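Local coordinates for putative exonuclease (Eubacterium rectale, PDB 3L0A) that probably acts as a hydrolase of the PDDEXK-like DUF3799 family and binds a zinc ion, at the interface of chains A and B. Numbering follows the deposited sequence. Chains: chain A/B, Putative exonuclease.

Contact 1: the interface of chains A and B. Residues chain A 150, 153, 163-165; chain B 262.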
# COMPACT_ATOMS: atom_id res chain seq x y z
N ILE A 150 -12.37 -12.15 3.76
CA ILE A 150 -13.06 -12.78 4.88
C ILE A 150 -12.10 -13.12 6.04
O ILE A 150 -12.45 -12.94 7.20
CB ILE A 150 -13.71 -14.12 4.41
CG1 ILE A 150 -14.91 -13.83 3.48
CG2 ILE A 150 -14.09 -14.96 5.58
CD1 ILE A 150 -15.43 -15.07 2.72
N LEU A 153 -7.62 -10.37 9.60
CA LEU A 153 -7.82 -9.78 10.92
C LEU A 153 -7.22 -8.37 10.93
O LEU A 153 -6.21 -8.12 10.23
CB LEU A 153 -7.18 -10.65 12.01
CG LEU A 153 -7.66 -12.12 12.12
CD1 LEU A 153 -7.14 -12.82 13.40
CD2 LEU A 153 -9.16 -12.21 12.05
N ASP A 163 -11.76 -9.93 14.03
CA ASP A 163 -12.37 -10.47 12.81
C ASP A 163 -13.17 -9.37 12.13
O ASP A 163 -13.55 -8.41 12.78
CB ASP A 163 -13.35 -11.58 13.18
CG ASP A 163 -14.42 -11.06 14.11
OD1 ASP A 163 -14.12 -10.91 15.32
OD2 ASP A 163 -15.50 -10.72 13.62
N PHE A 164 -13.53 -9.58 10.86
CA PHE A 164 -14.24 -8.54 10.09
C PHE A 164 -15.63 -8.20 10.59
O PHE A 164 -16.07 -7.05 10.47
CB PHE A 164 -14.24 -8.87 8.59
CG PHE A 164 -15.37 -9.76 8.13
CD1 PHE A 164 -16.58 -9.23 7.72
CD2 PHE A 164 -15.22 -11.14 8.08
CE1 PHE A 164 -17.61 -10.07 7.29
CE2 PHE A 164 -16.26 -11.97 7.65
CZ PHE A 164 -17.45 -11.42 7.24
N VAL A 165 -16.33 -9.20 11.14
CA VAL A 165 -17.72 -9.00 11.64
C VAL A 165 -17.76 -8.01 12.77
O VAL A 165 -18.52 -7.04 12.76
CB VAL A 165 -18.34 -10.30 12.16
CG1 VAL A 165 -19.79 -10.05 12.61
CG2 VAL A 165 -18.26 -11.37 11.11
N LEU B 262 -12.77 -17.67 12.35
CA LEU B 262 -11.92 -16.56 11.87
C LEU B 262 -10.78 -16.21 12.83
O LEU B 262 -9.73 -15.79 12.37
CB LEU B 262 -12.75 -15.29 11.59
CG LEU B 262 -13.99 -15.51 10.71
CD1 LEU B 262 -14.96 -14.36 10.84
CD2 LEU B 262 -13.54 -15.77 9.28
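B:Leu262, in the short C-terminal helix 259-263 of chain B, pushes its forked side chain against A:Ile150, A:Asp163 and A:Phe164, and the contact is carried by apolar groups. Its two methyls divide the work. CD2 turns to A:Ile150, lying 3.8 Å from the branch methyl CG2 of that residue, and the two side chains meet at a slant. CD1 goes the other way, to the methylene of A:Asp163, with A:Asp163 CB and B:Leu262 CD1 4.0 Å apart, and toward the ring of A:Phe164, where CE2 is 4.2 Å from B:Leu262 CD1. In B:Leu262, CG stands anti to the carbonyl carbon (chi1 -51°), which carries the fork away from its own carbonyl and into chain A. Within chain A, A:Val165 CG2 sits over the centre of the A:Phe164 ring, 3.9 Å above its plane, on the same side as the incoming leucine methyl.

Contacts between carbon and backbone oxygen complete the patch. A:Ile150 O lies 3.7 Å from B:Leu262 CD2, while B:Leu262 O faces the methyl A:Leu153 CD2 at 3.6 Å. No hydrogen bond crosses here. The site gives the C-terminal helix of one copy an apolar foothold on its neighbour, though this pairing may not be the biological one.

Contact 2: the interface of chains A and B. Residues chain A 192, 205-208; chain B 256-259.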
# COMPACT_ATOMS: atom_id res chain seq x y z
N PHE A 192 -26.79 -14.97 9.41
CA PHE A 192 -25.68 -15.42 8.59
C PHE A 192 -25.27 -14.34 7.59
O PHE A 192 -26.13 -13.70 6.97
CB PHE A 192 -26.10 -16.63 7.78
CG PHE A 192 -26.55 -17.81 8.61
CD1 PHE A 192 -27.89 -17.95 8.96
CD2 PHE A 192 -25.64 -18.79 9.01
CE1 PHE A 192 -28.31 -19.04 9.73
CE2 PHE A 192 -26.07 -19.91 9.74
CZ PHE A 192 -27.41 -20.03 10.11
N ARG A 205 -17.82 -18.16 1.82
CA ARG A 205 -18.20 -18.71 3.14
C ARG A 205 -19.59 -18.26 3.53
O ARG A 205 -19.97 -17.12 3.29
CB ARG A 205 -17.28 -18.16 4.26
CG ARG A 205 -15.85 -18.59 4.27
CD ARG A 205 -15.68 -20.05 4.41
NE ARG A 205 -14.26 -20.41 4.44
CZ ARG A 205 -13.83 -21.66 4.65
NH1 ARG A 205 -14.69 -22.66 4.84
NH2 ARG A 205 -12.53 -21.93 4.68
N ILE A 206 -20.32 -19.14 4.21
CA ILE A 206 -21.48 -18.78 5.03
C ILE A 206 -21.01 -18.63 6.47
O ILE A 206 -20.45 -19.57 7.03
CB ILE A 206 -22.58 -19.87 4.95
CG1 ILE A 206 -23.20 -19.93 3.55
CG2 ILE A 206 -23.70 -19.57 5.92
CD1 ILE A 206 -23.72 -18.50 3.00
N ILE A 207 -21.18 -17.46 7.08
CA ILE A 207 -20.70 -17.23 8.45
C ILE A 207 -21.87 -16.96 9.41
O ILE A 207 -22.55 -15.94 9.28
CB ILE A 207 -19.75 -16.06 8.51
CG1 ILE A 207 -18.62 -16.23 7.50
CG2 ILE A 207 -19.17 -15.87 9.94
CD1 ILE A 207 -18.32 -15.04 6.69
N HIS A 208 -22.09 -17.86 10.37
CA HIS A 208 -23.08 -17.65 11.45
C HIS A 208 -22.50 -16.73 12.53
O HIS A 208 -21.46 -17.04 13.15
CB HIS A 208 -23.44 -18.98 12.04
CG HIS A 208 -24.55 -18.92 13.05
ND1 HIS A 208 -24.92 -20.02 13.80
CD2 HIS A 208 -25.33 -17.90 13.46
CE1 HIS A 208 -25.88 -19.66 14.64
NE2 HIS A 208 -26.13 -18.37 14.47
N PRO B 256 -21.73 -23.96 7.82
CA PRO B 256 -21.42 -22.60 8.21
C PRO B 256 -20.19 -22.52 9.08
O PRO B 256 -20.04 -23.37 9.94
CB PRO B 256 -22.63 -22.18 9.04
CG PRO B 256 -23.29 -23.40 9.48
CD PRO B 256 -22.91 -24.49 8.52
N ILE B 257 -19.30 -21.55 8.84
CA ILE B 257 -18.35 -21.15 9.87
C ILE B 257 -18.95 -20.10 10.81
O ILE B 257 -20.13 -19.74 10.69
CB ILE B 257 -16.94 -20.71 9.29
CG1 ILE B 257 -17.01 -19.48 8.41
CG2 ILE B 257 -16.28 -21.84 8.55
CD1 ILE B 257 -15.59 -18.96 7.98
N SER B 258 -18.18 -19.69 11.82
CA SER B 258 -18.61 -18.68 12.78
C SER B 258 -17.41 -17.78 13.01
O SER B 258 -16.36 -18.01 12.41
CB SER B 258 -18.97 -19.35 14.10
OG SER B 258 -17.79 -19.80 14.77
N ILE B 259 -17.51 -16.81 13.93
CA ILE B 259 -16.34 -15.95 14.32
C ILE B 259 -15.21 -16.77 14.92
O ILE B 259 -14.04 -16.46 14.67
CB ILE B 259 -16.76 -14.82 15.32
CG1 ILE B 259 -17.52 -13.72 14.56
CG2 ILE B 259 -15.55 -14.29 16.09
CD1 ILE B 259 -18.53 -12.95 15.38
O HOH W 1 -20.06 -16.25 15.24
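Main chain meets main chain where B:Ile257 lies opposite A:Ile207 in a parallel bridge and bonds to the flanking A:Ile206 and A:His208, adding a short strand to chain A. B:Ile257 N donates to A:Ile206 O at 2.9 Å. The carbonyl of B:Ile257 in turn accepts from A:His208 N, with B:Ile257 O and A:His208 N 2.7 Å apart. Further along, water 1 joins A:His208 O to B:Ile259 N, its oxygen 2.9 Å from B:Ile259 N in a nearly straight bond, and continues the link past the paired strands.

Side chains support this pairing. With CG1 held between its backbone N and carbonyl carbon (chi1 64°), B:Ile257 lays that branch alongside A:Ile207, both side chains pointing the same way; A:Ile207 CG1 and B:Ile257 CG1 are 3.7 Å apart. The tip methyl B:Ile257 CD1 reaches the aliphatic stem of A:Arg205 at CD, also 3.7 Å away, the two chains crossing near a right angle. B:Pro256 CB approaches A:Phe192 CE2 at 4.2 Å. Within chain A, A:His208 lies over one face of that ring, offset toward the rim, while the proline comes at its side. Strand 257-258 of chain B lies beside strand 204-209 of chain A and extends a sheet across the interface.

Contact 3: the interface of chains A and B. Residues chain A 199-202; chain B 48, 245, 248.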
# COMPACT_ATOMS: atom_id res chain seq x y z
N GLN A 199 -10.86 -11.41 -4.26
CA GLN A 199 -9.57 -12.00 -4.56
C GLN A 199 -9.71 -12.58 -5.94
O GLN A 199 -10.82 -12.67 -6.48
CB GLN A 199 -9.17 -13.07 -3.54
CG GLN A 199 -8.75 -12.56 -2.15
CD GLN A 199 -9.26 -13.46 -0.99
OE1 GLN A 199 -10.45 -13.54 -0.78
NE2 GLN A 199 -8.36 -14.09 -0.25
N THR A 200 -8.60 -12.99 -6.53
CA THR A 200 -8.61 -13.44 -7.92
C THR A 200 -9.32 -14.80 -8.18
O THR A 200 -9.87 -15.01 -9.26
CB THR A 200 -7.18 -13.34 -8.58
OG1 THR A 200 -6.98 -14.49 -9.41
CG2 THR A 200 -6.02 -13.15 -7.52
N GLU A 201 -9.25 -15.74 -7.22
CA GLU A 201 -10.28 -16.78 -7.07
C GLU A 201 -11.03 -16.36 -5.81
O GLU A 201 -10.46 -16.32 -4.75
CB GLU A 201 -9.68 -18.14 -6.86
CG GLU A 201 -9.18 -18.81 -8.13
CD GLU A 201 -10.30 -19.23 -9.04
OE1 GLU A 201 -11.44 -19.46 -8.55
OE2 GLU A 201 -10.03 -19.37 -10.25
N PRO A 202 -12.30 -15.98 -5.95
CA PRO A 202 -13.04 -15.54 -4.79
C PRO A 202 -13.12 -16.59 -3.68
O PRO A 202 -13.31 -17.76 -3.94
CB PRO A 202 -14.44 -15.26 -5.36
CG PRO A 202 -14.25 -15.14 -6.83
CD PRO A 202 -13.09 -15.89 -7.19
N TRP B 48 -4.48 -27.88 -11.92
CA TRP B 48 -4.29 -26.49 -11.57
C TRP B 48 -3.02 -25.98 -12.25
O TRP B 48 -1.94 -26.52 -11.96
CB TRP B 48 -4.18 -26.33 -10.05
CG TRP B 48 -4.15 -24.91 -9.67
CD1 TRP B 48 -3.07 -24.19 -9.34
CD2 TRP B 48 -5.26 -24.01 -9.66
NE1 TRP B 48 -3.42 -22.88 -9.10
CE2 TRP B 48 -4.77 -22.76 -9.29
CE3 TRP B 48 -6.63 -24.16 -9.92
CZ2 TRP B 48 -5.60 -21.64 -9.18
CZ3 TRP B 48 -7.45 -23.05 -9.80
CH2 TRP B 48 -6.93 -21.80 -9.43
N ASP B 245 -5.46 -19.65 -4.09
CA ASP B 245 -6.47 -19.56 -5.14
C ASP B 245 -6.99 -20.97 -5.53
O ASP B 245 -8.20 -21.16 -5.76
CB ASP B 245 -5.92 -18.81 -6.37
CG ASP B 245 -5.88 -17.25 -6.20
OD1 ASP B 245 -6.72 -16.65 -5.47
OD2 ASP B 245 -5.04 -16.61 -6.87
N ARG B 248 -9.41 -22.13 -3.05
CA ARG B 248 -10.67 -21.40 -3.15
C ARG B 248 -11.50 -21.84 -4.34
O ARG B 248 -12.72 -21.95 -4.25
CB ARG B 248 -10.43 -19.89 -3.20
CG ARG B 248 -9.78 -19.30 -1.92
CD ARG B 248 -9.91 -17.81 -1.82
NE ARG B 248 -8.80 -17.16 -2.50
CZ ARG B 248 -7.61 -16.97 -1.97
NH1 ARG B 248 -7.32 -17.34 -0.74
NH2 ARG B 248 -6.69 -16.39 -2.70
O HOH W 2 -13.52 -20.15 -2.39
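The extended backbone of A:Glu201 (phi -107°, psi 113°), in a loop, presents its N-H to B:Asp245 and its carbonyl to B:Arg248, so that one residue is gripped at both ends by helix 245-250 of chain B. A:Glu201 N donates to the carboxylate oxygen B:Asp245 OD1 at 3.2 Å, from above the carboxylate plane. The same oxygen takes B:Arg248 NH2 at 2.8 Å from the opposite face, a salt bridge within chain B that positions both side chains and may favour a charged carboxylate. B:Arg248 bends at its third torsion (chi3 -88°), bringing NE to A:Glu201 O at 2.9 Å. That oxygen lies at the guanidinium edge, close to its plane.

The A:Gln199 amide stacks over one guanidinium face, the planes not far from parallel, with A:Gln199 NE2 3.4 Å from B:Arg248 CZ; B:Asp245 N lies toward the rim of the opposite face. The guanidinium is thereby held both at its edge and across its faces. The stem of A:Glu201 leans over B:Asp245, where A:Glu201 CG and B:Asp245 CB are 3.7 Å apart, and its end meets the B:Trp48 ring tip to tip. Water 2 bridges two carbonyl groups across the interface, its oxygen 2.9 Å from A:Pro202 O and 2.7 Å from B:Arg248 O.

Contacts 1 and 2 are neighbours, the centres of their C-alpha atoms about 11 Å apart, whereas contact 3 lies about 18 Å from contact 1 and 19 Å from contact 2. On chain B, contacts 1 and 2 share helix 259-263 and, with strand 257-258, use the C-terminal tail; contact 3 uses helix 245-250, just beyond the zinc-binding B:Cys241 and B:Cys244 and containing B:Cys247, another ligand of the zinc ion. On chain A, strand 204-209 of contact 2 directly follows the loop of contact 3. The tail thus reaches across to a second copy, an arrangement of the deposited trimer that may or may not be biological.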